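Local atomic coordinates of broad specificity aminotransferase (Leishmania mexicana, PDB entry 4WB0), a protein that transfers amino groups between amino acids and 2-oxo acids with broad substrate specificity, using pyridoxal 5'-phosphate as its cofactor. Residues 38-44 against 378-382; 56-60 against 319-323; 260-264 against 306-311. All blocks are in the same frame, centred on the assembly; numbering follows the deposited sequence.

Interaction 1. Residues 38-44 against 378-382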
loop_
_atom_site.group_PDB
_atom_site.type_symbol
_atom_site.label_atom_id
_atom_site.label_comp_id
_atom_site.label_asym_id
_atom_site.label_seq_id
_atom_site.Cartn_x
_atom_site.Cartn_y
_atom_site.Cartn_z
ATOM N N GLY A 38 -28.763 18.692 11.812
ATOM C CA GLY A 38 -29.470 18.177 12.982
ATOM C C GLY A 38 -29.490 16.654 13.128
ATOM O O GLY A 38 -28.463 15.997 12.939
ATOM N N PRO A 39 -30.655 16.072 13.487
ATOM C CA PRO A 39 -30.720 14.598 13.582
ATOM C C PRO A 39 -30.495 13.949 12.209
ATOM O O PRO A 39 -31.057 14.404 11.223
ATOM C CB PRO A 39 -32.148 14.325 14.091
ATOM C CG PRO A 39 -32.668 15.664 14.567
ATOM C CD PRO A 39 -31.962 16.700 13.750
ATOM N N LYS A 40 -29.688 12.914 12.135
ATOM C CA LYS A 40 -29.367 12.351 10.837
ATOM C C LYS A 40 -28.974 10.907 10.935
ATOM O O LYS A 40 -28.671 10.411 12.011
ATOM C CB LYS A 40 -28.229 13.147 10.192
ATOM C CG LYS A 40 -26.901 13.103 10.980
ATOM C CD LYS A 40 -25.804 13.846 10.201
ATOM C CE LYS A 40 -24.663 14.349 11.050
ATOM N NZ LYS A 40 -23.760 13.293 11.485
ATOM N N ALA A 41 -28.917 10.256 9.777
ATOM C CA ALA A 41 -28.462 8.896 9.668
ATOM C C ALA A 41 -27.379 8.876 8.566
ATOM O O ALA A 41 -27.664 9.115 7.371
ATOM C CB ALA A 41 -29.622 7.971 9.343
ATOM N N ASN A 42 -26.142 8.676 8.981
ATOM C CA ASN A 42 -25.032 8.575 8.041
ATOM C C ASN A 42 -24.851 7.119 7.693
ATOM O O ASN A 42 -24.159 6.366 8.383
ATOM C CB ASN A 42 -23.746 9.184 8.626
ATOM C CG ASN A 42 -22.562 9.138 7.649
ATOM O OD1 ASN A 42 -22.626 8.497 6.564
ATOM N ND2 ASN A 42 -21.458 9.805 8.047
ATOM N N LEU A 43 -25.480 6.714 6.587
ATOM C CA LEU A 43 -25.547 5.303 6.236
ATOM C C LEU A 43 -24.771 5.038 4.936
ATOM O O LEU A 43 -25.126 4.133 4.165
ATOM C CB LEU A 43 -27.036 4.886 6.115
ATOM C CG LEU A 43 -27.967 5.314 7.311
ATOM C CD1 LEU A 43 -29.407 4.908 7.101
ATOM C CD2 LEU A 43 -27.462 4.685 8.539
ATOM N N VAL A 44 -23.755 5.859 4.663
ATOM C CA VAL A 44 -23.092 5.799 3.340
ATOM C C VAL A 44 -22.088 4.667 3.246
ATOM O O VAL A 44 -22.318 3.718 2.516
ATOM C CB VAL A 44 -22.415 7.109 2.977
ATOM C CG1 VAL A 44 -21.788 7.047 1.544
ATOM C CG2 VAL A 44 -23.448 8.206 2.984
ATOM N N ASN A 378 -31.807 14.235 5.442
ATOM C CA ASN A 378 -30.713 13.834 6.344
ATOM C C ASN A 378 -30.685 12.353 6.588
ATOM O O ASN A 378 -30.140 11.857 7.599
ATOM C CB ASN A 378 -30.805 14.583 7.687
ATOM C CG ASN A 378 -30.093 15.920 7.673
ATOM O OD1 ASN A 378 -29.690 16.425 6.629
ATOM N ND2 ASN A 378 -29.936 16.499 8.857
ATOM N N ILE A 379 -31.240 11.616 5.636
ATOM C CA ILE A 379 -31.078 10.172 5.632
ATOM C C ILE A 379 -30.117 9.849 4.483
ATOM O O ILE A 379 -30.518 9.826 3.322
ATOM C CB ILE A 379 -32.438 9.437 5.478
ATOM C CG1 ILE A 379 -33.375 9.804 6.627
ATOM C CG2 ILE A 379 -32.239 7.963 5.441
ATOM C CD1 ILE A 379 -32.820 9.470 8.041
ATOM N N PHE A 380 -28.851 9.617 4.812
ATOM C CA PHE A 380 -27.830 9.547 3.778
ATOM C C PHE A 380 -27.602 8.132 3.323
ATOM O O PHE A 380 -26.784 7.392 3.846
ATOM C CB PHE A 380 -26.549 10.236 4.268
ATOM C CG PHE A 380 -26.776 11.698 4.541
ATOM C CD1 PHE A 380 -26.793 12.610 3.497
ATOM C CD2 PHE A 380 -27.054 12.141 5.820
ATOM C CE1 PHE A 380 -27.021 13.938 3.718
ATOM C CE2 PHE A 380 -27.289 13.479 6.064
ATOM C CZ PHE A 380 -27.277 14.386 5.006
ATOM N N ILE A 381 -28.400 7.768 2.328
ATOM C CA ILE A 381 -28.240 6.501 1.619
ATOM C C ILE A 381 -27.743 6.824 0.232
ATOM O O ILE A 381 -27.826 7.958 -0.185
ATOM C CB ILE A 381 -29.553 5.723 1.547
ATOM C CG1 ILE A 381 -30.588 6.490 0.721
ATOM C CG2 ILE A 381 -30.076 5.493 2.967
ATOM C CD1 ILE A 381 -31.891 5.743 0.523
ATOM N N THR A 382 -27.235 5.837 -0.478
ATOM C CA THR A 382 -26.612 6.123 -1.764
ATOM C C THR A 382 -27.684 6.317 -2.780
ATOM O O THR A 382 -28.840 5.962 -2.549
ATOM C CB THR A 382 -25.678 4.997 -2.254
ATOM O OG1 THR A 382 -26.453 3.838 -2.622
ATOM C CG2 THR A 382 -24.670 4.644 -1.215
#

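Interaction 2. Residues 56-60 against 319-323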
loop_
_atom_site.group_PDB
_atom_site.type_symbol
_atom_site.label_atom_id
_atom_site.label_comp_id
_atom_site.label_asym_id
_atom_site.label_seq_id
_atom_site.Cartn_x
_atom_site.Cartn_y
_atom_site.Cartn_z
ATOM N N TYR A 56 -16.685 1.601 16.670
ATOM C CA TYR A 56 -16.635 0.511 17.643
ATOM C C TYR A 56 -15.312 -0.261 17.519
ATOM O O TYR A 56 -15.263 -1.289 16.861
ATOM C CB TYR A 56 -17.853 -0.410 17.434
ATOM C CG TYR A 56 -17.902 -1.628 18.367
ATOM C CD1 TYR A 56 -18.153 -1.480 19.713
ATOM C CD2 TYR A 56 -17.645 -2.912 17.878
ATOM C CE1 TYR A 56 -18.167 -2.586 20.576
ATOM C CE2 TYR A 56 -17.626 -4.022 18.717
ATOM C CZ TYR A 56 -17.895 -3.858 20.059
ATOM O OH TYR A 56 -17.884 -4.965 20.895
ATOM N N PRO A 57 -14.216 0.291 18.082
ATOM C CA PRO A 57 -12.976 -0.490 18.142
ATOM C C PRO A 57 -13.263 -1.743 18.974
ATOM O O PRO A 57 -13.830 -1.623 20.050
ATOM C CB PRO A 57 -11.967 0.455 18.850
ATOM C CG PRO A 57 -12.564 1.801 18.768
ATOM C CD PRO A 57 -14.071 1.599 18.732
ATOM N N LEU A 58 -12.942 -2.928 18.470
ATOM C CA LEU A 58 -13.323 -4.159 19.136
ATOM C C LEU A 58 -12.526 -4.345 20.436
ATOM O O LEU A 58 -11.354 -3.972 20.552
ATOM C CB LEU A 58 -13.102 -5.366 18.224
ATOM C CG LEU A 58 -14.296 -5.741 17.325
ATOM C CD1 LEU A 58 -14.565 -4.616 16.378
ATOM C CD2 LEU A 58 -14.041 -7.046 16.530
ATOM N N ARG A 59 -13.193 -4.948 21.403
ATOM C CA ARG A 59 -12.557 -5.206 22.673
ATOM C C ARG A 59 -11.395 -6.122 22.487
ATOM O O ARG A 59 -10.377 -5.921 23.153
ATOM C CB ARG A 59 -13.515 -5.833 23.707
ATOM C CG ARG A 59 -14.715 -4.968 24.017
ATOM C CD ARG A 59 -15.727 -5.734 24.884
ATOM N NE ARG A 59 -17.085 -5.247 24.642
ATOM C CZ ARG A 59 -17.961 -5.795 23.805
ATOM N NH1 ARG A 59 -17.656 -6.891 23.108
ATOM N NH2 ARG A 59 -19.158 -5.235 23.675
ATOM N N VAL A 60 -11.481 -7.083 21.577
ATOM C CA VAL A 60 -10.315 -7.971 21.406
ATOM C C VAL A 60 -9.164 -7.249 20.709
ATOM O O VAL A 60 -7.984 -7.567 20.913
ATOM C CB VAL A 60 -10.616 -9.236 20.595
ATOM C CG1 VAL A 60 -11.503 -10.117 21.300
ATOM C CG2 VAL A 60 -11.237 -8.872 19.210
ATOM N N GLU A 319 -13.159 -15.110 21.818
ATOM C CA GLU A 319 -13.751 -13.814 22.151
ATOM C C GLU A 319 -14.099 -13.015 20.886
ATOM O O GLU A 319 -15.154 -12.334 20.800
ATOM C CB GLU A 319 -12.832 -13.000 23.040
ATOM C CG GLU A 319 -12.863 -13.518 24.469
ATOM C CD GLU A 319 -11.756 -12.934 25.348
ATOM O OE1 GLU A 319 -11.487 -13.498 26.434
ATOM O OE2 GLU A 319 -11.155 -11.909 24.944
ATOM N N TRP A 320 -13.207 -13.056 19.908
ATOM C CA TRP A 320 -13.466 -12.333 18.654
ATOM C C TRP A 320 -14.710 -12.857 17.969
ATOM O O TRP A 320 -15.565 -12.098 17.533
ATOM C CB TRP A 320 -12.287 -12.453 17.683
ATOM C CG TRP A 320 -12.567 -11.783 16.392
ATOM C CD1 TRP A 320 -13.122 -10.537 16.205
ATOM C CD2 TRP A 320 -12.306 -12.305 15.098
ATOM N NE1 TRP A 320 -13.223 -10.283 14.864
ATOM C CE2 TRP A 320 -12.732 -11.356 14.168
ATOM C CE3 TRP A 320 -11.747 -13.499 14.643
ATOM C CZ2 TRP A 320 -12.607 -11.552 12.791
ATOM C CZ3 TRP A 320 -11.658 -13.711 13.286
ATOM C CH2 TRP A 320 -12.066 -12.738 12.378
ATOM N N GLU A 321 -14.793 -14.161 17.808
ATOM C CA GLU A 321 -15.970 -14.727 17.157
ATOM C C GLU A 321 -17.267 -14.366 17.895
ATOM O O GLU A 321 -18.266 -14.065 17.260
ATOM C CB GLU A 321 -15.790 -16.224 16.983
ATOM C CG GLU A 321 -14.596 -16.497 16.013
ATOM C CD GLU A 321 -14.568 -17.926 15.429
ATOM O OE1 GLU A 321 -13.475 -18.478 15.188
ATOM O OE2 GLU A 321 -15.645 -18.493 15.172
ATOM N N ALA A 322 -17.250 -14.303 19.221
ATOM C CA ALA A 322 -18.454 -13.900 19.967
ATOM C C ALA A 322 -18.805 -12.413 19.717
ATOM O O ALA A 322 -19.981 -12.046 19.564
ATOM C CB ALA A 322 -18.253 -14.181 21.473
ATOM N N GLU A 323 -17.784 -11.560 19.652
ATOM C CA GLU A 323 -17.957 -10.154 19.405
ATOM C C GLU A 323 -18.560 -9.896 17.992
ATOM O O GLU A 323 -19.492 -9.098 17.821
ATOM C CB GLU A 323 -16.600 -9.477 19.596
ATOM C CG GLU A 323 -16.623 -8.022 19.632
ATOM C CD GLU A 323 -15.444 -7.364 20.388
ATOM O OE1 GLU A 323 -14.320 -7.976 20.620
ATOM O OE2 GLU A 323 -15.667 -6.165 20.729
HETATM O O HOH W 1 -19.899 -6.791 19.622
#

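Interaction 3. Residues 260-264 against 306-311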
loop_
_atom_site.group_PDB
_atom_site.type_symbol
_atom_site.label_atom_id
_atom_site.label_comp_id
_atom_site.label_asym_id
_atom_site.label_seq_id
_atom_site.Cartn_x
_atom_site.Cartn_y
_atom_site.Cartn_z
ATOM N N ASN A 260 -14.752 -7.226 9.574
ATOM C CA ASN A 260 -15.010 -8.252 10.587
ATOM C C ASN A 260 -14.102 -8.108 11.814
ATOM O O ASN A 260 -14.460 -8.554 12.887
ATOM C CB ASN A 260 -14.899 -9.687 10.001
ATOM C CG ASN A 260 -13.598 -9.978 9.240
ATOM O OD1 ASN A 260 -12.566 -9.313 9.390
ATOM N ND2 ASN A 260 -13.668 -10.997 8.395
ATOM N N MET A 261 -12.969 -7.426 11.686
ATOM C CA MET A 261 -12.133 -7.130 12.859
ATOM C C MET A 261 -12.084 -5.625 13.168
ATOM O O MET A 261 -11.486 -5.212 14.134
ATOM C CB MET A 261 -10.735 -7.754 12.600
ATOM C CG MET A 261 -10.088 -8.342 13.763
ATOM S SD MET A 261 -8.507 -9.153 13.287
ATOM C CE MET A 261 -8.903 -10.917 13.224
ATOM N N GLY A 262 -12.714 -4.813 12.307
ATOM C CA GLY A 262 -12.765 -3.401 12.468
ATOM C C GLY A 262 -11.436 -2.696 12.265
ATOM O O GLY A 262 -11.226 -1.610 12.796
ATOM N N LEU A 263 -10.562 -3.315 11.509
ATOM C CA LEU A 263 -9.211 -2.774 11.331
ATOM C C LEU A 263 -9.163 -1.897 10.073
ATOM O O LEU A 263 -8.197 -1.953 9.342
ATOM C CB LEU A 263 -8.211 -3.928 11.227
ATOM C CG LEU A 263 -8.041 -4.621 12.579
ATOM C CD1 LEU A 263 -7.059 -5.787 12.331
ATOM C CD2 LEU A 263 -7.563 -3.627 13.643
ATOM N N TYR A 264 -10.189 -1.069 9.862
ATOM C CA TYR A 264 -10.291 -0.291 8.616
ATOM C C TYR A 264 -9.001 0.510 8.320
ATOM O O TYR A 264 -8.500 0.484 7.208
ATOM C CB TYR A 264 -11.451 0.709 8.664
ATOM C CG TYR A 264 -12.802 0.117 9.079
ATOM C CD1 TYR A 264 -13.177 0.049 10.404
ATOM C CD2 TYR A 264 -13.696 -0.347 8.122
ATOM C CE1 TYR A 264 -14.441 -0.514 10.785
ATOM C CE2 TYR A 264 -14.916 -0.912 8.479
ATOM C CZ TYR A 264 -15.290 -0.981 9.810
ATOM O OH TYR A 264 -16.514 -1.548 10.158
ATOM N N LEU A 306 -1.538 -7.376 14.794
ATOM C CA LEU A 306 -2.714 -7.408 15.631
ATOM C C LEU A 306 -3.659 -8.577 15.258
ATOM O O LEU A 306 -4.192 -9.313 16.156
ATOM C CB LEU A 306 -3.537 -6.097 15.571
ATOM C CG LEU A 306 -2.912 -4.848 16.103
ATOM C CD1 LEU A 306 -3.874 -3.637 15.768
ATOM C CD2 LEU A 306 -2.697 -4.948 17.627
ATOM N N ALA A 307 -3.939 -8.702 13.970
ATOM C CA ALA A 307 -4.830 -9.763 13.534
ATOM C C ALA A 307 -4.261 -11.129 13.763
ATOM O O ALA A 307 -5.025 -12.076 14.104
ATOM C CB ALA A 307 -5.203 -9.631 12.046
ATOM N N HIS A 308 -2.942 -11.263 13.656
ATOM C CA HIS A 308 -2.392 -12.599 13.921
ATOM C C HIS A 308 -2.645 -13.000 15.387
ATOM O O HIS A 308 -2.984 -14.156 15.691
ATOM C CB HIS A 308 -0.886 -12.687 13.609
ATOM C CG HIS A 308 -0.243 -13.867 14.253
ATOM N ND1 HIS A 308 0.476 -13.768 15.431
ATOM C CD2 HIS A 308 -0.303 -15.189 13.944
ATOM C CE1 HIS A 308 0.837 -14.985 15.806
ATOM N NE2 HIS A 308 0.382 -15.855 14.915
ATOM N N LEU A 309 -2.460 -12.088 16.324
ATOM C CA LEU A 309 -2.676 -12.450 17.723
ATOM C C LEU A 309 -4.113 -12.894 17.989
ATOM O O LEU A 309 -4.371 -13.800 18.763
ATOM C CB LEU A 309 -2.298 -11.287 18.633
ATOM C CG LEU A 309 -0.836 -10.857 18.552
ATOM C CD1 LEU A 309 -0.726 -9.759 19.573
ATOM C CD2 LEU A 309 0.110 -12.012 18.888
ATOM N N ILE A 310 -5.056 -12.211 17.353
ATOM C CA ILE A 310 -6.449 -12.488 17.555
ATOM C C ILE A 310 -6.833 -13.816 16.883
ATOM O O ILE A 310 -7.553 -14.604 17.473
ATOM C CB ILE A 310 -7.296 -11.351 17.012
ATOM C CG1 ILE A 310 -7.061 -10.093 17.891
ATOM C CG2 ILE A 310 -8.750 -11.723 17.019
ATOM C CD1 ILE A 310 -7.528 -8.799 17.232
ATOM N N LEU A 311 -6.311 -14.094 15.688
ATOM C CA LEU A 311 -6.607 -15.367 15.019
ATOM C C LEU A 311 -5.969 -16.542 15.710
ATOM O O LEU A 311 -6.540 -17.630 15.796
ATOM C CB LEU A 311 -6.132 -15.315 13.564
ATOM C CG LEU A 311 -6.896 -14.321 12.688
ATOM C CD1 LEU A 311 -6.082 -13.985 11.409
ATOM C CD2 LEU A 311 -8.200 -14.905 12.348
#

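Interaction 1. Residues 38-44 against 378-382
Phe380 sets the edge of its ring against the aliphatic part of Lys40, with Phe380 CE2 4.2 Å from Lys40 CB, while its own CB meets Val44 CG2 at 3.9 Å. The Phe380 side chain also touches Ala33 of helix 25-35, and the flexible lysine directs its amine away. Beneath these side chains two very short parallel strands pair: Ala41 N donates to Asn378 O (3.0 Å), Phe380 N to Ala41 O (2.9 Å) and Leu43 N to Phe380 O (3.1 Å). The other sheet face carries Ala41 and Ile379, joined at Ala41 CB to Ile379 CD1 (3.8 Å); the small alanine and branched isoleucine both pack on helix 394-410. Asn378, in the left-handed conformation that asparagine tolerates well, is the C-prime residue of the Schellman motif ending helix 368-376. Its ND2 adds a weak hydrogen bond of 3.4 Å to Pro39 O. In class I aminotransferases these N- and C-terminal parts belong to the small domain. Because the strong bonds are all backbone to backbone, the pairing itself asks little of side-chain identity; the apolar groups instead fit the strands between their helices.

Interaction 2. Residues 56-60 against 319-323
Glu319 opens the helical segment with its aliphatic portion: its CB lies 3.6 Å from Val60 CG1, while the carboxylate turns to a salt bridge with Lys63, one turn further along the helix that begins at Arg59. Trp320 follows with a broad apolar surface. Its CD1 receives Leu58 CD2 at 3.6 Å, at the edge of the indole, and Val60 CG2 at 3.9 Å, so that two branched residues fill the space beside the ring; the indole nitrogen is satisfied by the backbone oxygen of Asn260. Glu321 and Ala322 face elsewhere, as expected one and two residues past Trp320 on a helix. Glu323 brings the chain back to the contact and dominates its polar part. Leu58 holds the N-cap position of helix 59-71 but has no side-chain acceptor, and the buried carboxylate of Glu323 supplies one: OE2 accepts from Arg59 N (2.8 Å) and OE1 from Val60 N (3.1 Å). A negative group suits the positive end of the helix dipole. Arg59 NH1 adds a salt bridge to Glu323 OE2 at 3.2 Å, through charge alone, since the oxygen lies well out of the guanidinium plane. Tyr56 OH is only 2.5 Å from Glu323 OE2, and a water 3.0 Å from Tyr56 OH donates to Glu323 O, also at 3.0 Å. The contact thus ties the start of helix 59-71 to the long helix 314-344, with helix 301-312 packed on Trp320 through Ile310 and Leu311, and Leu234 of helix 234-237 touching the same indole.

Interaction 3. Residues 260-264 against 306-311
Sulfur and methyl packing accounts for much of this buried contact. Met261 points toward helix 301-312 and lays its SD against Ala307 CB at 3.6 Å; the terminal CE then reaches Ile310 CG2 at 3.9 Å and Leu311 CG at 4.0 Å. An unbranched, flexible methionine suits this task, since one side chain has to meet successive turns of the helix, and alanine at 307 is small enough to let the sulfur come close. The second apolar group centres on Leu263, whose CD2 lies 4.3 Å from Leu306 CD1 and whose CD1 lies 4.3 Å from Ala307 CB. Ala307 therefore serves both loop side chains. Between them Gly262 takes a positive phi of 69°, a conformation that costs glycine little, and the loop turns there so that Met261 and Leu263 both direct their CA-to-CB bonds to the helix. This loop joins strand 252-256 to the antiparallel strand 268-274 in the central sheet of the large domain; in fold type I aminotransferases the corresponding connection carries the lysine that forms the Schiff base with the cofactor. Polar links are absent between the two segments, and the polar groups of the loop find partners elsewhere: Asn260 O accepts from Trp320 NE1, Asn260 ND2 donates to Gln227 O, and Tyr264 OH pairs with Tyr48 N. The dimer partner also packs here, for Leu263 and Leu306 each touch an aromatic side chain of the neighbouring subunit, and Tyr264 meets an aromatic ring there edge-to-face.

How the interactions relate
Interactions 2 and 3 are neighbours, their centres about 9 Å apart, and Trp320 joins them: beyond its contacts in interaction 2, it packs on Met261, Ile310 and Leu311, and its indole NE1 hydrogen-bonds to Asn260 O. Interaction 1 stands apart, its centre about 26 Å from that of interaction 2 and about 28 Å from that of interaction 3, although helix 59-71 is the next regular element after strand 41-42. Chemistry follows place. The fully buried interaction 3 is wholly apolar; the partly buried interaction 2 mixes a charged helix start with hydrophobic packing; the partly buried interaction 1 rests on strand pairing. Along the chain the three are nested, 3 within 2 and 2 within 1.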